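Local coordinates for SCO family protein (PDB 3ME7), which probably binds copper and takes part in electron transfer, as a thioredoxin-fold member of the SCO1/2 family with a redox-active disulfide, at residues T38-R41 and A42-L46; T69-D73 and P74-L78; D80-R83 and F84-E87. All coordinates share one frame; numbering follows the deposited sequence. Where two conformers were deposited one is given.

Interaction 1 (T38-R41 and A42-L46); sequences THCR and AACPL
Cys40 lays its side chain against that of Cys44, and the two are covalently joined: SG of Cys40 and SG of Cys44 lie 2.1 Å apart, closing a disulfide with a chi3 of 78°. The two cysteines reach the bond by different routes. In Cys40 the sulfur extends opposite the backbone N (chi1 -180°), which carries it out of the loop toward the helix start, whereas in Cys44 it turns back beside its own backbone N (chi1 -45°) to meet it. Because the bond spans only three intervening residues, Arg41, Ala42 and Ala43, it ties the loop and the first turn of the helix into one small covalent ring. The CB atoms of Cys40 and Cys44 are thereby drawn to 3.5 Å of each other. Pro45 rests against the carbonyls where the loop turns into the helix: its CD lies 3.2 Å from Cys40 O, and its CG 3.7 Å from Arg41 O, a packing of the pyrrolidine ring without any hydrogen bond. A water bridges two backbone carbonyls, donating to Ala42 O at 2.6 Å and, at greater length, to Arg41 O. This is the CxxxC motif of the SCO proteins, the redox-active pair seen here in its oxidised form; both cysteines, together with His126, are predicted copper ligands, and the side chain of His126 lies about 4 Å from that of Cys44. With its sulfurs paired, the site as captured holds a disulfide where a reduced protein would probably offer two thiolates to the metal. The motif sits between the end of strand 31-36 and the beginning of helix 43-52, where Pro45 touches Tyr88 beyond helix 78-87 and Thr38 packs against that helix through Asp80 and Arg83.

Interaction 2 (T69-D73 and P74-L78); sequences TFTFD and PKDTL. With SO4 (sulfate ion), chain C.
A type I beta turn from Asp73 to Asp76, entered through an ST turn at Thr71, carries the chain off the end of strand 66-71. Asp76 N closes the beta turn on Asp73 O at 2.9 Å. Within it, Asp73 OD1 takes the Lys75 N-H at 3.0 Å, from above the plane of its carboxylate. Thr71 joins the two turns: with OG1 swung opposite its backbone N (chi1 175°), the hydroxyl accepts from Asp73 N at 3.1 Å and donates to Asp76 OD2 at 2.6 Å, on the anti side of that carboxylate but tilted out of its plane. A valine in place of Thr71 would probably leave Asp73 N without its side-chain acceptor and Asp76 OD2 with one donor fewer, weakening the tie between the two turns. The second oxygen of Asp76, OD1, lies 4.0 Å from Asp73 OD2, and a water that donates to both probably eases the crowding of like charge. Thr38 N of the CxxxC loop also binds Asp76 OD2. Further on, Leu78 N donates to sulfate O4 at 3.3 Å, the anion probably coming from the crystallisation liquor, while the Thr77 side chain caps the next helix. Such a strand-to-helix connection belongs to the beta-alpha-beta unit of the thioredoxin fold.

Interaction 3 (D80-R83 and F84-E87); sequences DIKR and FQKE
Four successive i to i+4 backbone hydrogen bonds, from Phe84 N to Asp80 O through Glu87 N to Arg83 O, hold residues 80-87 as regular alpha helix. On one flank Lys82, in one of its two conformers, bends at chi2 (55°) and brings NZ to 2.7 Å from Gln85 OE1, above the plane of the amide. Ser16 OG also bonds that oxygen, while Gln85 NE2 is engaged by Tyr17 OH and Ile90 O, so the amide is fixed at both ends. On another flank Arg83 folds back at chi3 and sets NH1 2.9 Å from Asp80 OD1, a salt bridge that uses the anti lone pair of the carboxylate; Asp80 OD2 meanwhile receives Thr77 N at the helix start. From Arg83 NE a long bond runs to a water, which donates to Glu87 OE1 at 2.7 Å. Ile81 and Phe84 turn to the sheet, touching Val97 of strand 95-100. This is the amphipathic helix of a beta-alpha-beta crossover, in a thioredoxin-like fold.

Along the chain the three contacts come in series within the SCO1/SenC family region, their centres 11 to 13 Å apart. Interaction 1 follows strand 31-36, interaction 2 follows the neighbouring parallel strand 66-71, and interaction 3 lies within helix 78-87, which leads on to strand 95-100. They meet directly. Thr38 of interaction 1 lies with its OG1 3.0 Å from Asp76 OD1 of interaction 2, probably hydrogen-bonded, while His39 packs on Asp80 and Arg83 of interaction 3. Thr71 CG2 touches Ile81 CG2 at 3.6 Å. The redox-active loop thus packs against the turn and the helix of the next beta-alpha-beta unit, close to the predicted copper site.

Interaction 1 (T38-R41 and A42-L46)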
# COMPACT_ATOMS: atom_id res chain seq x y z
N THR A 38 -3.24 10.82 -6.80
CA THR A 38 -3.67 11.91 -5.91
C THR A 38 -4.84 12.72 -6.47
O THR A 38 -5.59 13.32 -5.70
CB THR A 38 -2.51 12.84 -5.42
OG1 THR A 38 -2.02 13.64 -6.50
CG2 THR A 38 -1.38 12.03 -4.79
N HIS A 39 -4.99 12.71 -7.79
CA HIS A 39 -6.10 13.41 -8.42
C HIS A 39 -7.27 12.48 -8.69
O HIS A 39 -8.21 12.83 -9.39
CB HIS A 39 -5.64 14.10 -9.70
CG HIS A 39 -4.67 15.21 -9.46
ND1 HIS A 39 -5.06 16.46 -9.03
CD2 HIS A 39 -3.33 15.27 -9.62
CE1 HIS A 39 -4.00 17.23 -8.91
NE2 HIS A 39 -2.93 16.54 -9.26
N CYS A 40 -7.23 11.28 -8.10
CA CYS A 40 -8.25 10.25 -8.30
C CYS A 40 -9.50 10.58 -7.49
O CYS A 40 -9.49 10.52 -6.25
CB CYS A 40 -7.63 8.92 -7.87
SG CYS A 40 -8.54 7.35 -7.97
N ARG A 41 -10.58 10.94 -8.17
CA ARG A 41 -11.81 11.30 -7.45
C ARG A 41 -12.86 10.20 -7.43
O ARG A 41 -13.92 10.37 -6.82
CB ARG A 41 -12.39 12.61 -7.98
CG ARG A 41 -11.71 13.82 -7.35
CD ARG A 41 -12.31 15.12 -7.82
NE ARG A 41 -12.22 15.27 -9.27
CZ ARG A 41 -13.27 15.40 -10.09
NH1 ARG A 41 -14.51 15.41 -9.60
NH2 ARG A 41 -13.08 15.53 -11.39
N ALA A 42 -12.57 9.07 -8.07
CA ALA A 42 -13.54 7.98 -8.18
C ALA A 42 -13.30 6.86 -7.16
O ALA A 42 -13.86 6.88 -6.06
CB ALA A 42 -13.59 7.43 -9.62
N ALA A 43 -12.45 5.90 -7.50
CA ALA A 43 -12.26 4.73 -6.65
C ALA A 43 -11.36 5.03 -5.46
O ALA A 43 -11.59 4.47 -4.37
CB ALA A 43 -11.70 3.55 -7.45
N CYS A 44 -10.36 5.89 -5.64
CA CYS A 44 -9.34 6.07 -4.59
C CYS A 44 -9.86 6.70 -3.30
O CYS A 44 -9.43 6.28 -2.22
CB CYS A 44 -8.08 6.77 -5.09
SG CYS A 44 -7.46 6.16 -6.67
N PRO A 45 -10.79 7.69 -3.38
CA PRO A 45 -11.39 8.11 -2.11
C PRO A 45 -12.12 6.96 -1.43
O PRO A 45 -12.10 6.87 -0.21
CB PRO A 45 -12.38 9.23 -2.52
CG PRO A 45 -11.88 9.71 -3.84
CD PRO A 45 -11.28 8.50 -4.50
N LEU A 46 -12.75 6.09 -2.20
CA LEU A 46 -13.47 4.96 -1.60
C LEU A 46 -12.49 4.01 -0.90
O LEU A 46 -12.71 3.62 0.25
CB LEU A 46 -14.32 4.22 -2.65
CG LEU A 46 -15.33 5.09 -3.41
CD1 LEU A 46 -16.19 4.22 -4.31
CD2 LEU A 46 -16.19 5.87 -2.42
O HOH W 1 -15.84 8.37 -5.22

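Interaction 2 (T69-D73 and P74-L78)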
# COMPACT_ATOMS: atom_id res chain seq x y z
N THR A 69 0.32 4.19 1.73
CA THR A 69 -0.43 4.65 0.57
C THR A 69 0.59 5.17 -0.42
O THR A 69 1.44 5.99 -0.08
CB THR A 69 -1.42 5.76 0.95
OG1 THR A 69 -2.45 5.21 1.79
CG2 THR A 69 -2.08 6.37 -0.28
N PHE A 70 0.57 4.67 -1.65
CA PHE A 70 1.51 5.19 -2.63
C PHE A 70 0.83 5.58 -3.92
O PHE A 70 -0.15 4.96 -4.33
CB PHE A 70 2.67 4.22 -2.89
CG PHE A 70 2.32 3.08 -3.78
CD1 PHE A 70 1.81 1.92 -3.25
CD2 PHE A 70 2.55 3.15 -5.15
CE1 PHE A 70 1.51 0.84 -4.05
CE2 PHE A 70 2.25 2.08 -5.97
CZ PHE A 70 1.72 0.92 -5.42
N THR A 71 1.34 6.64 -4.53
CA THR A 71 0.80 7.05 -5.83
C THR A 71 1.47 6.38 -7.03
O THR A 71 2.69 6.27 -7.11
CB THR A 71 0.78 8.58 -6.01
OG1 THR A 71 0.33 8.85 -7.36
CG2 THR A 71 2.18 9.17 -5.83
N PHE A 72 0.64 5.91 -7.95
CA PHE A 72 1.14 5.32 -9.20
C PHE A 72 1.14 6.26 -10.38
O PHE A 72 1.51 5.86 -11.50
CB PHE A 72 0.45 4.00 -9.54
CG PHE A 72 -1.03 4.12 -9.77
CD1 PHE A 72 -1.53 4.53 -11.01
CD2 PHE A 72 -1.92 3.75 -8.77
CE1 PHE A 72 -2.95 4.60 -11.24
CE2 PHE A 72 -3.30 3.81 -8.97
CZ PHE A 72 -3.82 4.23 -10.18
N ASP A 73 0.77 7.52 -10.14
CA ASP A 73 0.84 8.53 -11.18
C ASP A 73 2.23 9.15 -11.15
O ASP A 73 2.55 9.87 -10.22
CB ASP A 73 -0.23 9.59 -10.97
CG ASP A 73 -0.31 10.58 -12.11
OD1 ASP A 73 0.63 10.64 -12.93
OD2 ASP A 73 -1.31 11.32 -12.18
N PRO A 74 3.06 8.88 -12.19
CA PRO A 74 4.43 9.39 -12.14
C PRO A 74 4.56 10.90 -12.24
O PRO A 74 5.66 11.42 -12.05
CB PRO A 74 5.13 8.71 -13.32
CG PRO A 74 4.07 8.32 -14.21
CD PRO A 74 2.81 8.11 -13.42
N LYS A 75 3.46 11.60 -12.50
CA LYS A 75 3.44 13.06 -12.52
C LYS A 75 3.23 13.65 -11.12
O LYS A 75 3.44 14.84 -10.91
CB LYS A 75 2.38 13.58 -13.51
CG LYS A 75 2.65 13.17 -14.97
CD LYS A 75 1.84 13.99 -15.98
CE LYS A 75 2.24 15.47 -15.98
NZ LYS A 75 3.61 15.69 -16.55
N ASP A 76 2.86 12.80 -10.16
CA ASP A 76 2.61 13.27 -8.81
C ASP A 76 3.92 13.68 -8.13
O ASP A 76 4.94 12.97 -8.22
CB ASP A 76 1.88 12.20 -7.97
CG ASP A 76 0.36 12.24 -8.13
OD1 ASP A 76 -0.18 13.17 -8.77
OD2 ASP A 76 -0.31 11.34 -7.59
N THR A 77 3.91 14.85 -7.50
CA THR A 77 5.05 15.41 -6.79
C THR A 77 4.83 15.32 -5.27
O THR A 77 3.75 14.90 -4.80
CB THR A 77 5.22 16.89 -7.13
OG1 THR A 77 4.06 17.59 -6.68
CG2 THR A 77 5.40 17.09 -8.64
N LEU A 78 5.86 15.73 -4.53
CA LEU A 78 5.77 15.81 -3.07
C LEU A 78 4.62 16.70 -2.62
O LEU A 78 3.91 16.38 -1.68
CB LEU A 78 7.11 16.28 -2.48
CG LEU A 78 8.25 15.27 -2.66
CD1 LEU A 78 9.55 15.85 -2.12
CD2 LEU A 78 7.95 13.96 -1.98
S SO4 C . 9.23 16.11 -6.47
O1 SO4 C . 8.51 14.85 -6.33
O2 SO4 C . 10.59 15.94 -5.99
O3 SO4 C . 9.23 16.53 -7.88
O4 SO4 C . 8.58 17.13 -5.65
O HOH W 2 4.79 10.19 -8.66
O HOH W 3 -2.65 12.07 -9.78

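Interaction 3 (D80-R83 and F84-E87)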
# COMPACT_ATOMS: atom_id res chain seq x y z
N ASP A 80 1.82 17.11 -4.23
CA ASP A 80 0.61 16.31 -4.45
C ASP A 80 0.35 15.30 -3.33
O ASP A 80 -0.79 15.16 -2.88
CB ASP A 80 0.67 15.57 -5.78
CG ASP A 80 0.63 16.51 -6.97
OD1 ASP A 80 -0.24 17.39 -7.01
OD2 ASP A 80 1.48 16.36 -7.86
N ILE A 81 1.40 14.58 -2.91
CA ILE A 81 1.18 13.57 -1.86
C ILE A 81 0.95 14.18 -0.48
O ILE A 81 0.22 13.60 0.33
CB ILE A 81 2.26 12.45 -1.84
CG1 ILE A 81 3.68 13.01 -1.70
CG2 ILE A 81 2.10 11.54 -3.07
CD1 ILE A 81 4.70 11.93 -1.37
N LYS A 82 1.57 15.33 -0.22
CA LYS A 82 1.31 16.08 1.00
C LYS A 82 -0.15 16.53 1.06
O LYS A 82 -0.80 16.42 2.11
CB LYS A 82 2.25 17.29 1.09
CG LYS A 82 2.16 18.04 2.41
CD LYS A 82 2.40 17.10 3.57
CE LYS A 82 2.14 17.76 4.91
NZ LYS A 82 2.06 16.75 5.99
N ARG A 83 -0.66 17.03 -0.06
CA ARG A 83 -2.09 17.39 -0.16
C ARG A 83 -3.00 16.18 0.13
O ARG A 83 -3.95 16.27 0.91
CB ARG A 83 -2.38 17.98 -1.55
CG ARG A 83 -3.74 18.70 -1.68
CD ARG A 83 -4.03 19.08 -3.15
NE ARG A 83 -4.17 17.88 -3.98
CZ ARG A 83 -3.38 17.56 -5.01
NH1 ARG A 83 -2.40 18.37 -5.39
NH2 ARG A 83 -3.58 16.42 -5.65
N PHE A 84 -2.66 15.02 -0.45
CA PHE A 84 -3.42 13.79 -0.21
C PHE A 84 -3.40 13.38 1.27
O PHE A 84 -4.44 13.06 1.83
CB PHE A 84 -2.88 12.66 -1.11
CG PHE A 84 -3.72 11.41 -1.10
CD1 PHE A 84 -3.52 10.42 -0.12
CD2 PHE A 84 -4.69 11.20 -2.07
CE1 PHE A 84 -4.31 9.26 -0.10
CE2 PHE A 84 -5.46 10.03 -2.07
CZ PHE A 84 -5.26 9.08 -1.08
N GLN A 85 -2.22 13.45 1.89
CA GLN A 85 -2.07 13.07 3.30
C GLN A 85 -2.97 13.90 4.20
O GLN A 85 -3.68 13.37 5.06
CB GLN A 85 -0.61 13.24 3.75
CG GLN A 85 -0.39 12.87 5.22
CD GLN A 85 0.77 13.59 5.85
OE1 GLN A 85 1.58 14.20 5.15
NE2 GLN A 85 0.86 13.55 7.18
N LYS A 86 -2.95 15.21 3.98
CA LYS A 86 -3.74 16.14 4.78
C LYS A 86 -5.22 15.93 4.52
O LYS A 86 -6.03 15.99 5.45
CB LYS A 86 -3.35 17.58 4.47
CG LYS A 86 -2.03 18.01 5.10
CD LYS A 86 -1.88 19.53 5.07
CE LYS A 86 -0.65 19.99 5.82
NZ LYS A 86 -0.79 21.40 6.25
N GLU A 87 -5.57 15.67 3.26
CA GLU A 87 -6.96 15.46 2.85
C GLU A 87 -7.63 14.37 3.68
O GLU A 87 -8.78 14.52 4.13
CB GLU A 87 -7.03 15.10 1.37
CG GLU A 87 -8.45 14.90 0.85
CD GLU A 87 -8.50 14.83 -0.64
OE1 GLU A 87 -7.63 15.45 -1.31
OE2 GLU A 87 -9.42 14.17 -1.16
O HOH W 4 -5.59 15.07 -3.05